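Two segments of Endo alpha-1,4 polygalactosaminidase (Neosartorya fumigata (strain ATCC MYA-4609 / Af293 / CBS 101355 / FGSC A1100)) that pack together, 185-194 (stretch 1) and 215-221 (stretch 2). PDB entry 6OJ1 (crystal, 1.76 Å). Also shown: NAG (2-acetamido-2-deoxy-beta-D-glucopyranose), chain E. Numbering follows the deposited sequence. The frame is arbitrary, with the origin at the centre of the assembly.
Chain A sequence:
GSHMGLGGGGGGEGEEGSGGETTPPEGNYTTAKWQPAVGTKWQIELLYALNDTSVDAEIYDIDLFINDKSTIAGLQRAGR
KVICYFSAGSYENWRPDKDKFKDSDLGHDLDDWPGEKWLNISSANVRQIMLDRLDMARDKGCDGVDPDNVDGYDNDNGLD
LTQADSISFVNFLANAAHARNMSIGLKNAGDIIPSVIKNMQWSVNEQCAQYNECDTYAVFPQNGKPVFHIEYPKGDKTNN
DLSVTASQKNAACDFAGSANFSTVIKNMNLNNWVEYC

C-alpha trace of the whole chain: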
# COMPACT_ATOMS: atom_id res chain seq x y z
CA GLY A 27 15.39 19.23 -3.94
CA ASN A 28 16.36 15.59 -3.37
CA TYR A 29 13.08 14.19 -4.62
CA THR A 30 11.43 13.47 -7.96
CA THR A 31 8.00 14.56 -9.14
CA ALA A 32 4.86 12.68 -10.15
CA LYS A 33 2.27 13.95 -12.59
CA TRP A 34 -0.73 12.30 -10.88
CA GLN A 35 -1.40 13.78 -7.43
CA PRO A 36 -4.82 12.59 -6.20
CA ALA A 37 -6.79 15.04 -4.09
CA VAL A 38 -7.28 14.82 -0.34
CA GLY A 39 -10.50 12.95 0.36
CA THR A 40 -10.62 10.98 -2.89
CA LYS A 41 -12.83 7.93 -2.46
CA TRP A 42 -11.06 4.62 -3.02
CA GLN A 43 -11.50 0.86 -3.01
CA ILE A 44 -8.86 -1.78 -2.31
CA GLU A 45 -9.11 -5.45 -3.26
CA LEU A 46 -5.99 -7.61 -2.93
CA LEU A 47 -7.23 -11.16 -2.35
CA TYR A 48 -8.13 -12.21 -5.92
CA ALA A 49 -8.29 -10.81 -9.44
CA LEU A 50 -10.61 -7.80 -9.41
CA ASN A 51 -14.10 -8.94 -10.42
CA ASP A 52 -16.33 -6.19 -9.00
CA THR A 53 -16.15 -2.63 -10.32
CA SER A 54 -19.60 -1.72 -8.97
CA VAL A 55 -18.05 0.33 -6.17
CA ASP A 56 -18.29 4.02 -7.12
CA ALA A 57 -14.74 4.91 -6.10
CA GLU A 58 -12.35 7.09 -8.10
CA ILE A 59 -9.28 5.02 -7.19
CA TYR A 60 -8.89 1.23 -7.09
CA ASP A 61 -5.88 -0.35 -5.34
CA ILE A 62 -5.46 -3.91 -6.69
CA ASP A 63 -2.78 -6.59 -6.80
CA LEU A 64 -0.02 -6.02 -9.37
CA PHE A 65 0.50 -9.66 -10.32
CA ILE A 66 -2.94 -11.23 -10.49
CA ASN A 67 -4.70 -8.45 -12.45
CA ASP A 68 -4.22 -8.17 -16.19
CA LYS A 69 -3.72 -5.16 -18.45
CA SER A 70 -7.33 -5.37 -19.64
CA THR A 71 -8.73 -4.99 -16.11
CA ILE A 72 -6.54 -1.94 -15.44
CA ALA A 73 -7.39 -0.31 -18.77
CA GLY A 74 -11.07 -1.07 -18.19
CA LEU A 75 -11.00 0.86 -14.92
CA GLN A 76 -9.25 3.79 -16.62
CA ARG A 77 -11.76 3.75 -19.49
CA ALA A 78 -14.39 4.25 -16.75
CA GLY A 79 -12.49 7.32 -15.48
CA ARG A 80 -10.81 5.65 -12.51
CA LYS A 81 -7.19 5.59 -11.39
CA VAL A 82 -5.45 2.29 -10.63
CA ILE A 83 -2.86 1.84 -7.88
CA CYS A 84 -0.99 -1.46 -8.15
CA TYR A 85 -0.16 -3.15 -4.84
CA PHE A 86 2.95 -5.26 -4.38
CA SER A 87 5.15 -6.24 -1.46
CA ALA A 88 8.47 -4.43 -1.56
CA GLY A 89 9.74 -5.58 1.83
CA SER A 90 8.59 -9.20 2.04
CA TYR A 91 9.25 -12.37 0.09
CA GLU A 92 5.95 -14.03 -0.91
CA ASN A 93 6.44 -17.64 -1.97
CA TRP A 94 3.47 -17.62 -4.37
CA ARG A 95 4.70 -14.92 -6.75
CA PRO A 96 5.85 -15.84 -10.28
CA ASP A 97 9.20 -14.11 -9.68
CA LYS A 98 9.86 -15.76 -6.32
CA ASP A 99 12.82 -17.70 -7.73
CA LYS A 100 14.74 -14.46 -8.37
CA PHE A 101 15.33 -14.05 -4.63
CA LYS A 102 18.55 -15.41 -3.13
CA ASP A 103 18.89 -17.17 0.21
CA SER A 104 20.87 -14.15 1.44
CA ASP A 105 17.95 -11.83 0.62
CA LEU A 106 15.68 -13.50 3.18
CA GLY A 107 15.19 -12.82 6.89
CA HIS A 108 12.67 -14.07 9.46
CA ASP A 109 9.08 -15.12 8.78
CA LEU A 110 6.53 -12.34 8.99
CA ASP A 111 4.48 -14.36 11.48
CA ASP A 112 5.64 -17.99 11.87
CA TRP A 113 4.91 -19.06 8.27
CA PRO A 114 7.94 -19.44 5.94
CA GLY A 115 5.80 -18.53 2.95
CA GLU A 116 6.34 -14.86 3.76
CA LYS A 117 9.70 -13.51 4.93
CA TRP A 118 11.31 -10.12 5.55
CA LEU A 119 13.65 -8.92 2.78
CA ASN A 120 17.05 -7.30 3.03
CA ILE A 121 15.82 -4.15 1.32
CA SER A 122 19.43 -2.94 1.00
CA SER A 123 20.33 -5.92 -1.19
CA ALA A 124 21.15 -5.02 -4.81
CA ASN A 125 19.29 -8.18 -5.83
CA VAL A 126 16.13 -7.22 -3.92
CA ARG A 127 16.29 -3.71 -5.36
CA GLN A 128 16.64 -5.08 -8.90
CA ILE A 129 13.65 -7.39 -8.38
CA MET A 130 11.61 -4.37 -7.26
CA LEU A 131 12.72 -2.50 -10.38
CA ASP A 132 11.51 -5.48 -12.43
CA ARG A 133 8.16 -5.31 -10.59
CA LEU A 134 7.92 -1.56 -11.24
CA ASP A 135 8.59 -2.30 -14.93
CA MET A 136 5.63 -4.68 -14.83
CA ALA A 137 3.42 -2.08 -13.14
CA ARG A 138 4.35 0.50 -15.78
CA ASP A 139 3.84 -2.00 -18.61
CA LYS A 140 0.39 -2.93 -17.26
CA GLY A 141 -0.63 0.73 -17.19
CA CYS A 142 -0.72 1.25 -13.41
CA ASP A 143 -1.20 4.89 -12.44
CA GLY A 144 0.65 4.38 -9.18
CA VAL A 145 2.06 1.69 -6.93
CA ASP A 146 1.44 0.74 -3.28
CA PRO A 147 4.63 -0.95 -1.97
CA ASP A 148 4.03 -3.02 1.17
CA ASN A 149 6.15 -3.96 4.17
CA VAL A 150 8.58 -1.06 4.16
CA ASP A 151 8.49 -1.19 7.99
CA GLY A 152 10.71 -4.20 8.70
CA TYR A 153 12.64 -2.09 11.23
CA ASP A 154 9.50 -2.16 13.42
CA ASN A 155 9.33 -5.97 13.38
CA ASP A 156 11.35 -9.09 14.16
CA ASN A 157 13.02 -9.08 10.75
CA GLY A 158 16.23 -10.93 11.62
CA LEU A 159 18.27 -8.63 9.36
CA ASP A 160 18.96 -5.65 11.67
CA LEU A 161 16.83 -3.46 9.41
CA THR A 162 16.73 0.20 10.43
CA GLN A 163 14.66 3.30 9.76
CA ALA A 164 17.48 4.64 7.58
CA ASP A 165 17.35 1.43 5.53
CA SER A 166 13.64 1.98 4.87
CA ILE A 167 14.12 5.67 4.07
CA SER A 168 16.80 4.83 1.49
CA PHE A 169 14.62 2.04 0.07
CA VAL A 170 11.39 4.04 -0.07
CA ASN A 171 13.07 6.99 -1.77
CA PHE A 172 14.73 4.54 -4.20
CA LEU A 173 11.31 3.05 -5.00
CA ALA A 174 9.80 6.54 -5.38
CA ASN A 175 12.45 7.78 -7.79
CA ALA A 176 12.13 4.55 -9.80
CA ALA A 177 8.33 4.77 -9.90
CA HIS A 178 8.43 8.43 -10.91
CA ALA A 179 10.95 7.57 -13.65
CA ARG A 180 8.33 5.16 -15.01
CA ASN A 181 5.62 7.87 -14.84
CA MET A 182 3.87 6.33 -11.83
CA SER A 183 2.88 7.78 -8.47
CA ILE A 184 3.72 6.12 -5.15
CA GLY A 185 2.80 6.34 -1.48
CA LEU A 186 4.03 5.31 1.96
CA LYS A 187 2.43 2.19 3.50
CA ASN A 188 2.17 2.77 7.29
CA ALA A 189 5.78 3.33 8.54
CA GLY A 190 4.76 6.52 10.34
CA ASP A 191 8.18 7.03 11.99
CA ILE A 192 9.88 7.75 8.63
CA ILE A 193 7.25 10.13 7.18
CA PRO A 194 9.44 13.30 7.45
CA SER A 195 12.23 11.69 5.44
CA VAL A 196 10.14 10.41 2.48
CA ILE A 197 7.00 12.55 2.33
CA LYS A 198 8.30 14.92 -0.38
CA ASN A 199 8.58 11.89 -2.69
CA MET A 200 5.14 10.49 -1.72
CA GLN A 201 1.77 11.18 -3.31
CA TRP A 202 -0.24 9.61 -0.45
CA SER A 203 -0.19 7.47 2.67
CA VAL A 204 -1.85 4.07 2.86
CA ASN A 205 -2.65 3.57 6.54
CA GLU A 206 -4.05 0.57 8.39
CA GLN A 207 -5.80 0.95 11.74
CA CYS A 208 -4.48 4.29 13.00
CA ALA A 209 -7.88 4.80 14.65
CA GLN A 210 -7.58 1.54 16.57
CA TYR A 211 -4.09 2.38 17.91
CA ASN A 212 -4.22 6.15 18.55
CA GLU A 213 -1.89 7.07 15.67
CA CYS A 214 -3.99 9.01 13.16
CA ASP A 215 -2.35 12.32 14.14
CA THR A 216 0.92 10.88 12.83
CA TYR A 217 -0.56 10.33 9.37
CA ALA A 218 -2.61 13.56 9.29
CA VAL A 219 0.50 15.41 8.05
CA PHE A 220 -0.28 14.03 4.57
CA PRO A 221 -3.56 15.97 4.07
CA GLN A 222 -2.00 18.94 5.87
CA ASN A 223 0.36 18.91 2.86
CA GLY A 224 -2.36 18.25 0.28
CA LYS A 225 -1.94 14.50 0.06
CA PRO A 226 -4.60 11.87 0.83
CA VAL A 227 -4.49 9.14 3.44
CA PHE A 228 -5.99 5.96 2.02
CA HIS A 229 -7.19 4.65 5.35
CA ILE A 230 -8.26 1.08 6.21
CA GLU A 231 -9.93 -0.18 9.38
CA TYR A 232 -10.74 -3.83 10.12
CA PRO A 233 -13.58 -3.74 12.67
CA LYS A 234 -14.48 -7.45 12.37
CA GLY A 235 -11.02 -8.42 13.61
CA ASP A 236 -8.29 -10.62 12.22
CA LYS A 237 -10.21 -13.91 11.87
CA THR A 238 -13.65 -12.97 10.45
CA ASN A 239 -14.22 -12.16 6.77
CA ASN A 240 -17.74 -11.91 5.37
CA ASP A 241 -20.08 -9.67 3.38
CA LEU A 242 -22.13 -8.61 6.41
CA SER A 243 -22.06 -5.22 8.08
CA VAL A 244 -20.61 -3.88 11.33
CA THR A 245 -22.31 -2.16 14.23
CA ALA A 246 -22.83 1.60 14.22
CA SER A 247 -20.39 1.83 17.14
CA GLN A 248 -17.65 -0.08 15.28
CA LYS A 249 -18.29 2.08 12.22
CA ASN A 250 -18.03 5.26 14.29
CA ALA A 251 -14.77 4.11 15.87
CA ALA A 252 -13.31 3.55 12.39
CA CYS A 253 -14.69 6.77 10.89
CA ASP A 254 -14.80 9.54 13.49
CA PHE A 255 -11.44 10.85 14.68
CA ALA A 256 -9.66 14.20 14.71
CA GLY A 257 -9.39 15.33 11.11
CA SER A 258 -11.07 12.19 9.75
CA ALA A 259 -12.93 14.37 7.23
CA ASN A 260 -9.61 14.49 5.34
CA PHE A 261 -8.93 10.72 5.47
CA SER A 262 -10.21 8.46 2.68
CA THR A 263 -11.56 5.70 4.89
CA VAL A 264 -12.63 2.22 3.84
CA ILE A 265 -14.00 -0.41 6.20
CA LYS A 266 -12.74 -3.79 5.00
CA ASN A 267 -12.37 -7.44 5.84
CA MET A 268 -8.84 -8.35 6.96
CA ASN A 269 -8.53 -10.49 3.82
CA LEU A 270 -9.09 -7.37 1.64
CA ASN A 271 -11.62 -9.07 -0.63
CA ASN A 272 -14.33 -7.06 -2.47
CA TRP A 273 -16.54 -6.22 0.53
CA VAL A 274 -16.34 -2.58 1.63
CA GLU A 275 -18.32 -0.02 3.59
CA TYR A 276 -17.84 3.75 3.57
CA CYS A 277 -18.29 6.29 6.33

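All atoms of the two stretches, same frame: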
# COMPACT_ATOMS: atom_id res chain seq x y z
N GLY A 185 3.10 5.87 -2.81
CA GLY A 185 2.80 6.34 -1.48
C GLY A 185 3.48 5.49 -0.42
O GLY A 185 4.01 4.42 -0.72
N LEU A 186 3.43 5.98 0.82
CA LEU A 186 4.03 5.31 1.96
C LEU A 186 2.99 4.42 2.66
O LEU A 186 1.95 4.92 3.10
CB LEU A 186 4.59 6.33 2.95
CG LEU A 186 5.27 5.70 4.17
CD1 LEU A 186 6.55 4.95 3.72
CD2 LEU A 186 5.59 6.76 5.22
N LYS A 187 3.29 3.13 2.78
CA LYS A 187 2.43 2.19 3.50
C LYS A 187 2.83 2.20 4.97
O LYS A 187 3.93 1.75 5.31
CB LYS A 187 2.58 0.79 2.91
CG LYS A 187 1.76 -0.30 3.61
CD LYS A 187 0.25 -0.05 3.47
CE LYS A 187 -0.57 -1.26 3.91
NZ LYS A 187 -0.34 -2.47 3.07
N ASN A 188 1.94 2.70 5.83
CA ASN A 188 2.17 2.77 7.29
C ASN A 188 3.53 3.43 7.54
O ASN A 188 3.76 4.51 7.00
CB ASN A 188 2.02 1.37 7.89
CG ASN A 188 0.61 0.84 7.74
OD1 ASN A 188 -0.36 1.56 8.00
ND2 ASN A 188 0.49 -0.41 7.32
N ALA A 189 4.41 2.84 8.35
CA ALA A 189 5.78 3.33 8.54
C ALA A 189 5.79 4.79 8.99
O ALA A 189 6.59 5.60 8.50
CB ALA A 189 6.60 3.15 7.26
N GLY A 190 4.92 5.13 9.94
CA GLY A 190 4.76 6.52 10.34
C GLY A 190 6.04 7.19 10.82
O GLY A 190 6.20 8.41 10.67
N ASP A 191 6.96 6.43 11.43
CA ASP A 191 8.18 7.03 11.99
C ASP A 191 9.06 7.68 10.93
O ASP A 191 9.82 8.60 11.26
CB ASP A 191 8.99 5.98 12.74
CG ASP A 191 8.34 5.56 14.03
OD1 ASP A 191 8.07 6.44 14.88
OD2 ASP A 191 8.07 4.35 14.20
N ILE A 192 8.99 7.23 9.67
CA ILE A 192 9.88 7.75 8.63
C ILE A 192 9.21 8.78 7.73
O ILE A 192 9.84 9.23 6.75
CB ILE A 192 10.50 6.63 7.76
CG1 ILE A 192 9.47 5.94 6.85
CG2 ILE A 192 11.22 5.59 8.63
CD1 ILE A 192 10.10 5.05 5.76
N ILE A 193 7.97 9.16 8.02
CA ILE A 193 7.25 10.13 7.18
C ILE A 193 8.10 11.36 6.84
O ILE A 193 8.17 11.72 5.66
CB ILE A 193 5.91 10.51 7.82
CG1 ILE A 193 4.91 9.35 7.74
CG2 ILE A 193 5.35 11.78 7.16
CD1 ILE A 193 3.71 9.61 8.67
N PRO A 194 8.72 12.06 7.80
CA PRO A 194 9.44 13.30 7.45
C PRO A 194 10.49 13.11 6.39
O PRO A 194 10.76 14.04 5.62
CB PRO A 194 10.09 13.72 8.78
CG PRO A 194 9.25 13.12 9.82
CD PRO A 194 8.78 11.80 9.25
N ASP A 215 -3.05 11.04 14.18
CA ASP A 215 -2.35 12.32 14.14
C ASP A 215 -1.01 12.20 13.41
O ASP A 215 -0.57 13.16 12.77
CB ASP A 215 -2.12 12.85 15.55
CG ASP A 215 -3.37 13.41 16.17
OD1 ASP A 215 -4.09 14.15 15.47
OD2 ASP A 215 -3.63 13.09 17.35
N THR A 216 -0.35 11.05 13.52
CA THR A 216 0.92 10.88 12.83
C THR A 216 0.73 10.99 11.32
O THR A 216 1.52 11.64 10.63
CB THR A 216 1.54 9.53 13.20
OG1 THR A 216 1.87 9.54 14.60
CG2 THR A 216 2.82 9.27 12.40
N TYR A 217 -0.33 10.39 10.80
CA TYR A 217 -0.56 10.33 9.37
C TYR A 217 -1.30 11.55 8.83
O TYR A 217 -1.32 11.75 7.61
CB TYR A 217 -1.31 9.03 9.04
CG TYR A 217 -0.46 7.84 9.40
CD1 TYR A 217 0.46 7.31 8.50
CD2 TYR A 217 -0.53 7.27 10.68
CE1 TYR A 217 1.25 6.23 8.82
CE2 TYR A 217 0.28 6.18 11.02
CZ TYR A 217 1.17 5.68 10.08
OH TYR A 217 1.98 4.62 10.39
N ALA A 218 -1.88 12.37 9.71
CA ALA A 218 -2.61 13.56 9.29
C ALA A 218 -1.72 14.61 8.63
O ALA A 218 -2.25 15.54 8.02
CB ALA A 218 -3.34 14.18 10.48
N VAL A 219 -0.39 14.48 8.74
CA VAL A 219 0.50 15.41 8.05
C VAL A 219 0.37 15.29 6.53
O VAL A 219 0.68 16.24 5.81
CB VAL A 219 1.96 15.19 8.52
CG1 VAL A 219 2.46 13.79 8.19
CG2 VAL A 219 2.88 16.23 7.92
N PHE A 220 -0.11 14.15 6.02
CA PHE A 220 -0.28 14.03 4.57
C PHE A 220 -1.34 15.00 4.07
O PHE A 220 -1.02 15.84 3.20
CB PHE A 220 -0.56 12.58 4.18
CG PHE A 220 0.67 11.72 4.11
CD1 PHE A 220 1.16 11.09 5.25
CD2 PHE A 220 1.35 11.55 2.91
CE1 PHE A 220 2.30 10.31 5.20
CE2 PHE A 220 2.49 10.76 2.84
CZ PHE A 220 2.97 10.13 3.98
N PRO A 221 -2.59 14.98 4.56
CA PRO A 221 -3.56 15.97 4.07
C PRO A 221 -3.20 17.40 4.44
O PRO A 221 -3.56 18.32 3.70
CB PRO A 221 -4.88 15.52 4.70
CG PRO A 221 -4.50 14.63 5.82
CD PRO A 221 -3.24 13.96 5.41
C1 NAG E . 15.23 14.50 6.00
C2 NAG E . 15.10 14.26 7.50
C3 NAG E . 13.75 14.80 8.00
C4 NAG E . 13.55 16.26 7.60
C5 NAG E . 13.88 16.46 6.11
C6 NAG E . 13.90 17.92 5.69
C7 NAG E . 16.41 12.31 8.23
C8 NAG E . 16.40 10.84 8.54
N2 NAG E . 15.25 12.85 7.84
O3 NAG E . 13.69 14.64 9.41
O4 NAG E . 12.17 16.59 7.66
O5 NAG E . 15.15 15.90 5.75
O6 NAG E . 12.59 18.36 5.35
O7 NAG E . 17.43 12.99 8.34

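Stretch 1 leaves a strand at Lys187, passes through a loop at Asn188 and Ala189, and turns into a short 3-10 segment at 190-192. Two backbone hydrogen bonds tighten this turn: Ile192 N donates to Ala189 O (3.1 Å) and Ile193 N to Gly190 O (3.3 Å). In stretch 2 the chain coils similarly, with Phe220 N hydrogen-bonded to Tyr217 O at 3.1 Å and a weak hydrogen bond from Ala218 N to Asp215 O at 3.4 Å. The backbones come nearest at Gly190 and Thr216, whose CA atoms lie 6.3 Å apart.

Glycine suits that position: a CB on Gly190 would fall 2.8 Å from Tyr217 OH and 3.0 Å from Thr216 CG2, clashing with both. Its absence lets Tyr217 OH come within 3.0 Å of Gly190 N, although the geometry leaves open whether they are hydrogen-bonded. The CA-to-CB bond of Tyr217 points sideways, but the long ring carries Tyr217 OH to the loop, 3.5 Å from Asn188 C. Asn188 points away overall, yet Asn188 CB lies 4.1 Å from Tyr217 OH; its side-chain amide is hydrogen-bonded elsewhere in the structure.

Ile193 is the centre of the apolar contact. Its CA-to-CB bond points toward stretch 2, and the side chain sits as a knob among Thr216, Tyr217, Val219 and Phe220. The CB-branched side chain of isoleucine (chi1 m, chi2 t) offers carbon in several directions: Ile193 CD1 lies 3.8 Å from Thr216 CG2 and 4.0 Å from Tyr217 CD1, Ile193 CG2 meets a compact methyl, Val219 CG1, at 3.7 Å, and Ile193 CG1 approaches the Phe220 ring edge, 3.8 Å from Phe220 CE1. Exposed Thr216 pairs a methyl for contact with a polar hydroxyl. Phe220 starts sideways, but its flat apolar ring also reaches Leu186, an aliphatic residue suited to burial, with Leu186 CB 4.3 Å from Phe220 CZ. Together the stretches bury 330 Å², both sides summed, largely through apolar packing.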